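Local coordinates for oxygenase-reductase (PDB 4OSP), which reduces the C-6 ketone of angucyclinones such as those of the urdamycin pathway with NADPH, this chain being its C-terminal short-chain dehydrogenase/reductase domain, at residues I28-A33 with V58-K63; I34-E39 with V237-A242; A129-A134 with V168-T173; H82-A87 with F136-R141. All coordinates share one frame; numbering follows the deposited sequence.

All four contacts are helix-to-helix joints of one Rossmann domain. Contacts 1 and 2 share helix 27-38, which lies between helix 51-63 and helix 231-242; their centres are 11 Å apart, and they meet directly where T32 CG2 packs 3.5 Å from V238 CG1. Contacts 3 and 4 share helix 121-142, and both touch a third subunit, another copy of the protein. Contacts 1 and 2 lie across the chain's centre from contact 3, each with its centre about 25 Å from that of contact 3. I28 of contact 1 is an NADP+-binding residue, though no cofactor is bound to this chain in the model; Y170 of contact 3 lies near the NADP+-binding residue K174, and L84 of contact 4 near L75, another.

Contact 1 of 4, residues I28-A33 with V58-K63; sequences IGRATA and VATIEK
I61 reaches from helix 51-63 onto the backbone of helix 27-38 at A33, and this is the apolar part of a small contact. With CG1 placed beside the backbone N (chi1 -76°) and the chain running on extended, the terminal methyl CD1 is carried 3.7 Å from A33 O. The same methyl lies 4.2 Å from A33 CB, which points toward helix 51-63, so a single methyl covers both the alanine and its peptide group. This is where the two backbones come nearest, A33 CA and I61 CA being 8.1 Å apart.

The polar part is looser. R30 reaches over with its extended chain and brings NH2 to 4.2 Å from T60 OG1, which sits at the edge of the guanidinium near its plane; the two side chains cross at about a right angle. That hydroxyl already has a hydrogen bond to E56 O one turn back, and R30 NH2 makes a long, weak ion pair with E56 OE1. R30 NH1 lies close to the like-charged R26, an NADP+-binding residue.

Within helix 27-38, T32 OG1 donates to I28 O (2.8 Å) from above the carbonyl plane. I28 and G29 close the glycine-rich TGxxxGxG turn of the SDR cofactor site. T60 and I61 also pack on I34, A33 rests on V43 and V58 on V45, both of strand 42-47, while I28, A31 and T32 face helix 231-242.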
loop_
_atom_site.group_PDB
_atom_site.type_symbol
_atom_site.label_atom_id
_atom_site.label_comp_id
_atom_site.label_asym_id
_atom_site.label_seq_id
_atom_site.Cartn_x
_atom_site.Cartn_y
_atom_site.Cartn_z
ATOM N N ILE B 28 16.154 -18.153 -9.555
ATOM C CA ILE B 28 16.423 -16.824 -8.965
ATOM C C ILE B 28 17.586 -16.844 -7.962
ATOM O O ILE B 28 18.473 -15.987 -8.016
ATOM C CB ILE B 28 15.151 -16.215 -8.312
ATOM C CG1 ILE B 28 14.157 -15.761 -9.392
ATOM C CG2 ILE B 28 15.509 -15.046 -7.394
ATOM C CD1 ILE B 28 12.717 -15.656 -8.908
ATOM N N GLY B 29 17.594 -17.827 -7.066
ATOM C CA GLY B 29 18.694 -17.975 -6.109
ATOM C C GLY B 29 20.035 -18.050 -6.814
ATOM O O GLY B 29 20.965 -17.271 -6.518
ATOM N N ARG B 30 20.129 -18.977 -7.767
ATOM C CA ARG B 30 21.348 -19.181 -8.548
ATOM C C ARG B 30 21.868 -17.883 -9.168
ATOM O O ARG B 30 23.031 -17.532 -8.990
ATOM C CB ARG B 30 21.124 -20.258 -9.625
ATOM C CG ARG B 30 22.335 -20.549 -10.483
ATOM C CD ARG B 30 22.088 -21.688 -11.460
ATOM N NE ARG B 30 23.354 -22.326 -11.834
ATOM C CZ ARG B 30 23.491 -23.614 -12.170
ATOM N NH1 ARG B 30 22.425 -24.419 -12.204
ATOM N NH2 ARG B 30 24.700 -24.102 -12.473
ATOM N N ALA B 31 21.003 -17.166 -9.881
ATOM C CA ALA B 31 21.411 -15.930 -10.560
ATOM C C ALA B 31 21.827 -14.843 -9.566
ATOM O O ALA B 31 22.752 -14.046 -9.840
ATOM C CB ALA B 31 20.302 -15.427 -11.466
ATOM N N THR B 32 21.146 -14.808 -8.419
ATOM C CA THR B 32 21.480 -13.861 -7.361
ATOM C C THR B 32 22.885 -14.122 -6.836
ATOM O O THR B 32 23.706 -13.189 -6.744
ATOM C CB THR B 32 20.468 -13.912 -6.197
ATOM O OG1 THR B 32 19.162 -13.573 -6.685
ATOM C CG2 THR B 32 20.866 -12.929 -5.104
ATOM N N ALA B 33 23.165 -15.390 -6.511
ATOM C CA ALA B 33 24.502 -15.782 -6.069
ATOM C C ALA B 33 25.558 -15.383 -7.111
ATOM O O ALA B 33 26.610 -14.820 -6.767
ATOM C CB ALA B 33 24.562 -17.279 -5.765
ATOM N N VAL B 58 28.848 -22.767 -7.826
ATOM C CA VAL B 58 30.166 -22.418 -7.319
ATOM C C VAL B 58 31.172 -22.405 -8.468
ATOM O O VAL B 58 31.924 -21.434 -8.639
ATOM C CB VAL B 58 30.592 -23.380 -6.184
ATOM C CG1 VAL B 58 32.088 -23.275 -5.894
ATOM C CG2 VAL B 58 29.779 -23.094 -4.938
ATOM N N ALA B 59 31.147 -23.465 -9.275
ATOM C CA ALA B 59 32.013 -23.566 -10.454
ATOM C C ALA B 59 31.800 -22.390 -11.411
ATOM O O ALA B 59 32.764 -21.793 -11.895
ATOM C CB ALA B 59 31.797 -24.894 -11.168
ATOM N N THR B 60 30.541 -22.041 -11.665
ATOM C CA THR B 60 30.236 -20.938 -12.573
ATOM C C THR B 60 30.799 -19.619 -12.049
ATOM O O THR B 60 31.365 -18.819 -12.817
ATOM C CB THR B 60 28.727 -20.802 -12.793
ATOM O OG1 THR B 60 28.222 -22.032 -13.320
ATOM C CG2 THR B 60 28.414 -19.654 -13.768
ATOM N N ILE B 61 30.636 -19.399 -10.742
ATOM C CA ILE B 61 31.116 -18.192 -10.080
ATOM C C ILE B 61 32.648 -18.120 -10.171
ATOM O O ILE B 61 33.231 -17.047 -10.402
ATOM C CB ILE B 61 30.631 -18.140 -8.606
ATOM C CG1 ILE B 61 29.142 -17.748 -8.561
ATOM C CG2 ILE B 61 31.485 -17.187 -7.768
ATOM C CD1 ILE B 61 28.461 -17.965 -7.223
ATOM N N GLU B 62 33.287 -19.272 -10.014
ATOM C CA GLU B 62 34.739 -19.348 -10.096
ATOM C C GLU B 62 35.268 -19.113 -11.522
ATOM O O GLU B 62 36.213 -18.349 -11.702
ATOM C CB GLU B 62 35.257 -20.647 -9.477
ATOM C CG GLU B 62 35.197 -20.639 -7.952
ATOM C CD GLU B 62 35.675 -21.932 -7.322
ATOM O OE1 GLU B 62 35.496 -23.002 -7.922
ATOM O OE2 GLU B 62 36.214 -21.878 -6.204
ATOM N N LYS B 63 34.623 -19.721 -12.521
ATOM C CA LYS B 63 34.948 -19.474 -13.940
ATOM C C LYS B 63 34.969 -17.993 -14.262
ATOM O O LYS B 63 35.772 -17.542 -15.071
ATOM C CB LYS B 63 33.952 -20.170 -14.875
ATOM C CG LYS B 63 34.085 -21.688 -14.956
ATOM C CD LYS B 63 33.185 -22.257 -16.053
ATOM C CE LYS B 63 32.553 -23.583 -15.647
ATOM N NZ LYS B 63 33.397 -24.768 -15.964
#

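Contact 2 of 4, residues I34-E39 with V237-A242; sequences IRLARE and VVAFLA
R35 meets A239 because its CG stands anti to the backbone N (chi1 179°), which sends that methylene to 3.5 Å from A239 CB, and the bend at chi2 (64°) then turns the guanidinium onward along its own helix, toward E39. L36 takes the other arrangement, CG beside the backbone N and the chain extended beyond it, so CD2 leads. That methyl lies 3.9 Å from A242 CB and 4.0 Å from A239 CA, so it rests between A239 and A242, three residues apart on the partner helix. With only a methyl at A239, L36 CA and A239 CA are 5.9 Å apart. These are two of the helices on one face of the Rossmann sheet, 27-38 and 231-242, whose short segments cross at -45° with their axes 9.3 Å apart.

The bent arginine is gripped by E39 four residues on: NE and NH2 both donate to the one oxygen OE2, side-on and nearly in the guanidinium plane, with NH2 to OE2 at 2.8 Å. NH1 takes the salt bridge to D236 and another to D245 of the second subunit. On helix 231-242 F240 stacks on F240 of that second subunit, and V237 and L241 turn to strand 253-256.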
loop_
_atom_site.group_PDB
_atom_site.type_symbol
_atom_site.label_atom_id
_atom_site.label_comp_id
_atom_site.label_asym_id
_atom_site.label_seq_id
_atom_site.Cartn_x
_atom_site.Cartn_y
_atom_site.Cartn_z
ATOM N N ILE B 34 25.257 -15.635 -8.381
ATOM C CA ILE B 34 26.163 -15.266 -9.471
ATOM C C ILE B 34 26.424 -13.748 -9.557
ATOM O O ILE B 34 27.580 -13.311 -9.666
ATOM C CB ILE B 34 25.676 -15.847 -10.827
ATOM C CG1 ILE B 34 25.876 -17.373 -10.845
ATOM C CG2 ILE B 34 26.386 -15.179 -12.006
ATOM C CD1 ILE B 34 25.114 -18.104 -11.942
ATOM N N ARG B 35 25.365 -12.943 -9.487
ATOM C CA ARG B 35 25.532 -11.492 -9.618
ATOM C C ARG B 35 26.310 -10.883 -8.437
ATOM O O ARG B 35 27.169 -10.014 -8.633
ATOM C CB ARG B 35 24.178 -10.775 -9.841
ATOM C CG ARG B 35 24.279 -9.251 -9.964
ATOM C CD ARG B 35 25.083 -8.832 -11.188
ATOM N NE ARG B 35 25.544 -7.438 -11.134
ATOM C CZ ARG B 35 24.936 -6.427 -11.754
ATOM N NH1 ARG B 35 23.833 -6.643 -12.465
ATOM N NH2 ARG B 35 25.428 -5.201 -11.669
ATOM N N LEU B 36 26.014 -11.348 -7.223
ATOM C CA LEU B 36 26.757 -10.922 -6.033
ATOM C C LEU B 36 28.253 -11.219 -6.149
ATOM O O LEU B 36 29.082 -10.330 -5.946
ATOM C CB LEU B 36 26.169 -11.551 -4.760
ATOM C CG LEU B 36 24.748 -11.109 -4.389
ATOM C CD1 LEU B 36 24.240 -11.873 -3.170
ATOM C CD2 LEU B 36 24.649 -9.606 -4.171
ATOM N N ALA B 37 28.584 -12.458 -6.514
ATOM C CA ALA B 37 29.979 -12.871 -6.746
ATOM C C ALA B 37 30.680 -12.010 -7.793
ATOM O O ALA B 37 31.822 -11.580 -7.595
ATOM C CB ALA B 37 30.048 -14.342 -7.140
ATOM N N ARG B 38 29.987 -11.754 -8.899
ATOM C CA ARG B 38 30.508 -10.885 -9.939
ATOM C C ARG B 38 30.919 -9.528 -9.384
ATOM O O ARG B 38 31.951 -8.980 -9.774
ATOM C CB ARG B 38 29.487 -10.711 -11.059
ATOM C CG ARG B 38 29.947 -9.778 -12.170
ATOM C CD ARG B 38 29.006 -9.847 -13.353
ATOM N NE ARG B 38 28.773 -11.229 -13.748
ATOM C CZ ARG B 38 27.599 -11.700 -14.149
ATOM N NH1 ARG B 38 26.542 -10.893 -14.186
ATOM N NH2 ARG B 38 27.478 -12.977 -14.494
ATOM N N GLU B 39 30.119 -8.993 -8.464
ATOM C CA GLU B 39 30.416 -7.685 -7.876
ATOM C C GLU B 39 31.551 -7.726 -6.844
ATOM O O GLU B 39 31.956 -6.676 -6.319
ATOM C CB GLU B 39 29.155 -7.049 -7.270
ATOM C CG GLU B 39 28.065 -6.690 -8.275
ATOM C CD GLU B 39 28.507 -5.664 -9.317
ATOM O OE1 GLU B 39 29.451 -4.872 -9.056
ATOM O OE2 GLU B 39 27.899 -5.648 -10.407
ATOM N N VAL B 237 18.302 -6.692 -9.097
ATOM C CA VAL B 237 17.685 -5.816 -8.116
ATOM C C VAL B 237 18.253 -6.137 -6.739
ATOM O O VAL B 237 18.626 -5.238 -5.993
ATOM C CB VAL B 237 16.149 -5.960 -8.121
ATOM C CG1 VAL B 237 15.539 -5.169 -6.978
ATOM C CG2 VAL B 237 15.591 -5.472 -9.452
ATOM N N VAL B 238 18.337 -7.430 -6.427
ATOM C CA VAL B 238 18.957 -7.889 -5.184
ATOM C C VAL B 238 20.363 -7.311 -5.021
ATOM O O VAL B 238 20.725 -6.842 -3.942
ATOM C CB VAL B 238 19.036 -9.431 -5.109
ATOM C CG1 VAL B 238 19.722 -9.850 -3.808
ATOM C CG2 VAL B 238 17.640 -10.043 -5.204
ATOM N N ALA B 239 21.144 -7.339 -6.100
ATOM C CA ALA B 239 22.515 -6.840 -6.065
ATOM C C ALA B 239 22.569 -5.357 -5.720
ATOM O O ALA B 239 23.419 -4.925 -4.952
ATOM C CB ALA B 239 23.207 -7.101 -7.393
ATOM N N PHE B 240 21.651 -4.583 -6.297
ATOM C CA PHE B 240 21.518 -3.186 -5.949
ATOM C C PHE B 240 21.223 -2.996 -4.452
ATOM O O PHE B 240 21.899 -2.217 -3.780
ATOM C CB PHE B 240 20.423 -2.530 -6.787
ATOM C CG PHE B 240 19.963 -1.207 -6.239
ATOM C CD1 PHE B 240 20.826 -0.098 -6.233
ATOM C CD2 PHE B 240 18.696 -1.073 -5.686
ATOM C CE1 PHE B 240 20.413 1.105 -5.702
ATOM C CE2 PHE B 240 18.279 0.137 -5.162
ATOM C CZ PHE B 240 19.134 1.224 -5.174
ATOM N N LEU B 241 20.213 -3.697 -3.934
ATOM C CA LEU B 241 19.887 -3.590 -2.497
ATOM C C LEU B 241 21.095 -3.915 -1.626
ATOM O O LEU B 241 21.278 -3.341 -0.539
ATOM C CB LEU B 241 18.712 -4.503 -2.114
ATOM C CG LEU B 241 17.338 -4.101 -2.664
ATOM C CD1 LEU B 241 16.274 -5.142 -2.323
ATOM C CD2 LEU B 241 16.935 -2.724 -2.150
ATOM N N ALA B 242 21.913 -4.837 -2.115
ATOM C CA ALA B 242 23.013 -5.376 -1.350
ATOM C C ALA B 242 24.213 -4.426 -1.305
ATOM O O ALA B 242 25.128 -4.622 -0.510
ATOM C CB ALA B 242 23.423 -6.721 -1.921
#

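Contact 3 of 4, residues A129-A134 with V168-T173; sequences AVNAKA and VAYAMT
N131 and T173 lie so close that their beta carbons are pressed together, N131 CB lying 3.3 Å from T173 CB, with the two side chains crossing at a slant. The threonine turns OG1 into the position between its backbone N and carbonyl carbon (chi1 64°), and from there the hydroxyl lies alongside the asparagine, 3.1 Å from N131 CB. It also donates a short hydrogen bond of 2.6 Å back to Y170 O in its own helix, which fixes its rotation. CG2 of T173 fills in against the amide end of N131.

The asparagine amide is held from elsewhere: OD1 accepts from V110 N, beside the cofactor loop that holds G109, an NADP+-binding residue. ND2 stands 4.4 Å from Y170 CD1, approaching the ring obliquely. A132 adds its methyl, CB lying 4.0 Å from T173 O at the point of closest backbone approach.

Around N131 helix 121-142 opens into a wider, pi-type turn: A134 N bonds to A129 O, five residues back, at 3.1 Å. Such a pi-type turn at an asparagine, facing a helix that carries YxxxK (Y170 and K174), is consistent with the Asn and Tyr-Lys positions of the classical SDR active site. Y170 also packs against S157.

The two segments run side by side at 18°, axes 9.2 Å apart. Helix 168-187 lies along helix 121-142, A169 and T173 both packing on L127, while K133 pairs with D125 of the third subunit and M172 packs on F136 of that subunit.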
loop_
_atom_site.group_PDB
_atom_site.type_symbol
_atom_site.label_atom_id
_atom_site.label_comp_id
_atom_site.label_asym_id
_atom_site.label_seq_id
_atom_site.Cartn_x
_atom_site.Cartn_y
_atom_site.Cartn_z
ATOM N N ALA B 129 7.046 -24.050 7.887
ATOM C CA ALA B 129 8.379 -24.441 8.337
ATOM C C ALA B 129 9.464 -23.960 7.389
ATOM O O ALA B 129 10.516 -23.476 7.833
ATOM C CB ALA B 129 8.457 -25.955 8.505
ATOM N N VAL B 130 9.201 -24.080 6.086
ATOM C CA VAL B 130 10.180 -23.724 5.059
ATOM C C VAL B 130 10.148 -22.236 4.696
ATOM O O VAL B 130 11.196 -21.607 4.573
ATOM C CB VAL B 130 10.002 -24.564 3.764
ATOM C CG1 VAL B 130 10.934 -24.059 2.660
ATOM C CG2 VAL B 130 10.254 -26.044 4.031
ATOM N N ASN B 131 8.944 -21.686 4.508
ATOM C CA ASN B 131 8.798 -20.345 3.950
ATOM C C ASN B 131 8.754 -19.202 4.979
ATOM O O ASN B 131 8.991 -18.055 4.626
ATOM C CB ASN B 131 7.563 -20.256 3.046
ATOM C CG ASN B 131 7.517 -21.342 1.978
ATOM O OD1 ASN B 131 8.464 -21.538 1.223
ATOM N ND2 ASN B 131 6.386 -22.033 1.895
ATOM N N ALA B 132 8.416 -19.506 6.229
ATOM C CA ALA B 132 8.267 -18.461 7.254
ATOM C C ALA B 132 9.135 -18.722 8.487
ATOM O O ALA B 132 9.932 -17.870 8.890
ATOM C CB ALA B 132 6.807 -18.317 7.657
ATOM N N LYS B 133 8.979 -19.907 9.071
ATOM C CA LYS B 133 9.745 -20.298 10.246
ATOM C C LYS B 133 11.239 -20.220 10.011
ATOM O O LYS B 133 11.955 -19.587 10.789
ATOM C CB LYS B 133 9.364 -21.703 10.707
ATOM C CG LYS B 133 10.085 -22.140 11.979
ATOM C CD LYS B 133 9.375 -23.299 12.648
ATOM C CE LYS B 133 10.086 -23.719 13.934
ATOM N NZ LYS B 133 9.455 -24.929 14.526
ATOM N N ALA B 134 11.716 -20.861 8.948
ATOM C CA ALA B 134 13.149 -20.910 8.703
ATOM C C ALA B 134 13.705 -19.512 8.479
ATOM O O ALA B 134 14.678 -19.122 9.129
ATOM C CB ALA B 134 13.490 -21.837 7.537
ATOM N N VAL B 168 -2.676 -20.410 -2.148
ATOM C CA VAL B 168 -3.059 -19.541 -1.037
ATOM C C VAL B 168 -2.174 -19.750 0.199
ATOM O O VAL B 168 -1.672 -18.783 0.789
ATOM C CB VAL B 168 -4.578 -19.648 -0.698
ATOM C CG1 VAL B 168 -4.988 -21.090 -0.436
ATOM C CG2 VAL B 168 -4.939 -18.746 0.484
ATOM N N ALA B 169 -1.967 -21.011 0.572
ATOM C CA ALA B 169 -1.119 -21.334 1.710
ATOM C C ALA B 169 0.301 -20.771 1.517
ATOM O O ALA B 169 0.901 -20.245 2.461
ATOM C CB ALA B 169 -1.089 -22.834 1.935
ATOM N N TYR B 170 0.816 -20.867 0.288
ATOM C CA TYR B 170 2.137 -20.342 -0.056
ATOM C C TYR B 170 2.209 -18.821 0.083
ATOM O O TYR B 170 3.205 -18.287 0.583
ATOM C CB TYR B 170 2.524 -20.770 -1.470
ATOM C CG TYR B 170 3.688 -20.010 -2.090
ATOM C CD1 TYR B 170 5.010 -20.452 -1.930
ATOM C CD2 TYR B 170 3.468 -18.878 -2.875
ATOM C CE1 TYR B 170 6.079 -19.773 -2.518
ATOM C CE2 TYR B 170 4.530 -18.193 -3.468
ATOM C CZ TYR B 170 5.832 -18.645 -3.286
ATOM O OH TYR B 170 6.877 -17.960 -3.876
ATOM N N ALA B 171 1.153 -18.131 -0.356
ATOM C CA ALA B 171 1.060 -16.676 -0.230
ATOM C C ALA B 171 1.037 -16.229 1.237
ATOM O O ALA B 171 1.646 -15.211 1.598
ATOM C CB ALA B 171 -0.163 -16.167 -0.954
ATOM N N MET B 172 0.338 -16.986 2.076
ATOM C CA MET B 172 0.327 -16.715 3.515
ATOM C C MET B 172 1.731 -16.741 4.095
ATOM O O MET B 172 2.111 -15.845 4.868
ATOM C CB MET B 172 -0.583 -17.693 4.267
ATOM C CG MET B 172 -2.056 -17.477 3.961
ATOM S SD MET B 172 -3.133 -18.786 4.548
ATOM C CE MET B 172 -3.175 -18.476 6.313
ATOM N N THR B 173 2.509 -17.748 3.709
ATOM C CA THR B 173 3.866 -17.861 4.220
ATOM C C THR B 173 4.704 -16.682 3.733
ATOM O O THR B 173 5.548 -16.170 4.472
ATOM C CB THR B 173 4.533 -19.219 3.869
ATOM O OG1 THR B 173 4.672 -19.350 2.446
ATOM C CG2 THR B 173 3.710 -20.394 4.428
#

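Contact 4 of 4, residues H82-A87 with F136-R141; sequences HELFLA and FFIVQR
F85 and R141 join helices 80-96 and 121-142, which pack together on one face of the Rossmann sheet, through a CH-pi contact. R141 CG stands over the centre of the ring, 3.5 Å from the F85 ring centroid and only 9° off its normal. With CG anti to its backbone N and the chain bent at chi2, R141 then doubles back over the root of the phenylalanine, so the two side chains slide past each other in opposite directions. The guanidinium, its plane 29° from that of the ring, presents one face to F85 CB, with NH1 3.4 Å from it.

The charged end has two partners. NH1 donates to a water at 2.7 Å, lying in the guanidinium plane, and that water in turn donates to H82 O; NH2 forms a salt bridge with E89. The apolar hydrocarbon of the arginine thus covers the ring while its polar end reaches helix 80-96.

Toward the sheet, the far end of the ring meets I138: F85 CZ lies 3.9 Å from I138 CG2 and 3.5 Å from I138 O. L84 CD2 abuts I138 CD1 at 3.8 Å, those side chains crossing at about a right angle.

The short helical segments cross at -39°. L84 and A87 continue onto V71 of strand 67-72, and I138 and V139 onto N106 of strand 103-106, I138 also touching L104, so the contact sits directly on the sheet. On the outer side of helix 121-142, Q140 NE2 hydrogen-bonds to the backbone oxygens of V119 and P116 of the third subunit.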
loop_
_atom_site.group_PDB
_atom_site.type_symbol
_atom_site.label_atom_id
_atom_site.label_comp_id
_atom_site.label_asym_id
_atom_site.label_seq_id
_atom_site.Cartn_x
_atom_site.Cartn_y
_atom_site.Cartn_z
ATOM N N HIS B 82 20.601 -24.856 12.610
ATOM C CA HIS B 82 21.842 -25.359 13.196
ATOM C C HIS B 82 22.865 -25.810 12.146
ATOM O O HIS B 82 24.010 -25.342 12.132
ATOM C CB HIS B 82 21.542 -26.502 14.159
ATOM C CG HIS B 82 22.740 -26.974 14.915
ATOM N ND1 HIS B 82 23.373 -28.168 14.639
ATOM C CD2 HIS B 82 23.443 -26.397 15.915
ATOM C CE1 HIS B 82 24.407 -28.309 15.444
ATOM N NE2 HIS B 82 24.474 -27.246 16.226
ATOM N N GLU B 83 22.449 -26.711 11.266
ATOM C CA GLU B 83 23.355 -27.242 10.244
ATOM C C GLU B 83 23.782 -26.147 9.268
ATOM O O GLU B 83 24.977 -25.996 8.971
ATOM C CB GLU B 83 22.726 -28.434 9.493
ATOM C CG GLU B 83 22.292 -29.585 10.393
ATOM C CD GLU B 83 23.440 -30.196 11.202
ATOM O OE1 GLU B 83 24.548 -30.396 10.647
ATOM O OE2 GLU B 83 23.233 -30.486 12.398
ATOM N N LEU B 84 22.815 -25.368 8.784
ATOM C CA LEU B 84 23.129 -24.255 7.888
ATOM C C LEU B 84 24.310 -23.440 8.427
ATOM O O LEU B 84 25.321 -23.272 7.741
ATOM C CB LEU B 84 21.901 -23.362 7.676
ATOM C CG LEU B 84 22.042 -22.057 6.871
ATOM C CD1 LEU B 84 22.740 -22.250 5.531
ATOM C CD2 LEU B 84 20.667 -21.438 6.647
ATOM N N PHE B 85 24.200 -22.960 9.658
ATOM C CA PHE B 85 25.195 -22.035 10.168
ATOM C C PHE B 85 26.503 -22.703 10.592
ATOM O O PHE B 85 27.559 -22.092 10.513
ATOM C CB PHE B 85 24.605 -21.154 11.275
ATOM C CG PHE B 85 23.735 -20.040 10.755
ATOM C CD1 PHE B 85 22.420 -20.288 10.366
ATOM C CD2 PHE B 85 24.240 -18.749 10.624
ATOM C CE1 PHE B 85 21.621 -19.271 9.873
ATOM C CE2 PHE B 85 23.443 -17.725 10.145
ATOM C CZ PHE B 85 22.129 -17.985 9.766
ATOM N N LEU B 86 26.435 -23.964 11.006
ATOM C CA LEU B 86 27.646 -24.758 11.230
ATOM C C LEU B 86 28.495 -24.755 9.964
ATOM O O LEU B 86 29.688 -24.404 9.994
ATOM C CB LEU B 86 27.275 -26.189 11.603
ATOM C CG LEU B 86 28.317 -27.085 12.278
ATOM C CD1 LEU B 86 28.618 -26.612 13.701
ATOM C CD2 LEU B 86 27.822 -28.528 12.294
ATOM N N ALA B 87 27.864 -25.107 8.848
ATOM C CA ALA B 87 28.541 -25.150 7.554
ATOM C C ALA B 87 28.928 -23.744 7.087
ATOM O O ALA B 87 30.039 -23.524 6.597
ATOM C CB ALA B 87 27.664 -25.848 6.524
ATOM N N PHE B 136 12.635 -16.694 9.499
ATOM C CA PHE B 136 12.694 -16.016 10.797
ATOM C C PHE B 136 13.920 -16.426 11.617
ATOM O O PHE B 136 14.685 -15.576 12.064
ATOM C CB PHE B 136 11.436 -16.221 11.637
ATOM C CG PHE B 136 11.547 -15.599 12.990
ATOM C CD1 PHE B 136 12.087 -16.316 14.058
ATOM C CD2 PHE B 136 11.204 -14.252 13.182
ATOM C CE1 PHE B 136 12.247 -15.716 15.294
ATOM C CE2 PHE B 136 11.349 -13.654 14.425
ATOM C CZ PHE B 136 11.875 -14.386 15.482
ATOM N N PHE B 137 14.098 -17.727 11.815
ATOM C CA PHE B 137 15.205 -18.214 12.640
ATOM C C PHE B 137 16.572 -18.059 11.996
ATOM O O PHE B 137 17.590 -17.958 12.692
ATOM C CB PHE B 137 14.930 -19.638 13.164
ATOM C CG PHE B 137 13.882 -19.661 14.222
ATOM C CD1 PHE B 137 14.190 -19.257 15.519
ATOM C CD2 PHE B 137 12.559 -19.949 13.906
ATOM C CE1 PHE B 137 13.210 -19.202 16.493
ATOM C CE2 PHE B 137 11.568 -19.901 14.877
ATOM C CZ PHE B 137 11.890 -19.516 16.171
ATOM N N ILE B 138 16.590 -17.972 10.671
ATOM C CA ILE B 138 17.830 -17.688 9.952
ATOM C C ILE B 138 18.246 -16.242 10.209
ATOM O O ILE B 138 19.417 -15.961 10.454
ATOM C CB ILE B 138 17.686 -17.914 8.439
ATOM C CG1 ILE B 138 17.569 -19.416 8.129
ATOM C CG2 ILE B 138 18.866 -17.289 7.688
ATOM C CD1 ILE B 138 17.293 -19.719 6.664
ATOM N N VAL B 139 17.281 -15.327 10.153
ATOM C CA VAL B 139 17.552 -13.944 10.490
ATOM C C VAL B 139 18.031 -13.863 11.936
ATOM O O VAL B 139 19.033 -13.206 12.235
ATOM C CB VAL B 139 16.310 -13.053 10.300
ATOM C CG1 VAL B 139 16.575 -11.650 10.832
ATOM C CG2 VAL B 139 15.916 -13.002 8.829
ATOM N N GLN B 140 17.323 -14.543 12.827
ATOM C CA GLN B 140 17.647 -14.478 14.245
ATOM C C GLN B 140 19.079 -14.939 14.492
ATOM O O GLN B 140 19.859 -14.253 15.149
ATOM C CB GLN B 140 16.676 -15.326 15.061
ATOM C CG GLN B 140 16.849 -15.176 16.566
ATOM C CD GLN B 140 16.019 -16.175 17.329
ATOM O OE1 GLN B 140 16.354 -17.357 17.386
ATOM N NE2 GLN B 140 14.923 -15.707 17.918
ATOM N N ARG B 141 19.422 -16.096 13.949
ATOM C CA ARG B 141 20.760 -16.625 14.092
ATOM C C ARG B 141 21.799 -15.747 13.361
ATOM O O ARG B 141 22.896 -15.514 13.887
ATOM C CB ARG B 141 20.801 -18.089 13.632
ATOM C CG ARG B 141 22.171 -18.751 13.627
ATOM C CD ARG B 141 22.737 -19.020 15.025
ATOM N NE ARG B 141 24.202 -19.024 14.974
ATOM C CZ ARG B 141 24.936 -20.110 14.777
ATOM N NH1 ARG B 141 24.348 -21.286 14.631
ATOM N NH2 ARG B 141 26.249 -20.033 14.732
HETATM O O HOH W 1 24.915 -23.905 14.416
#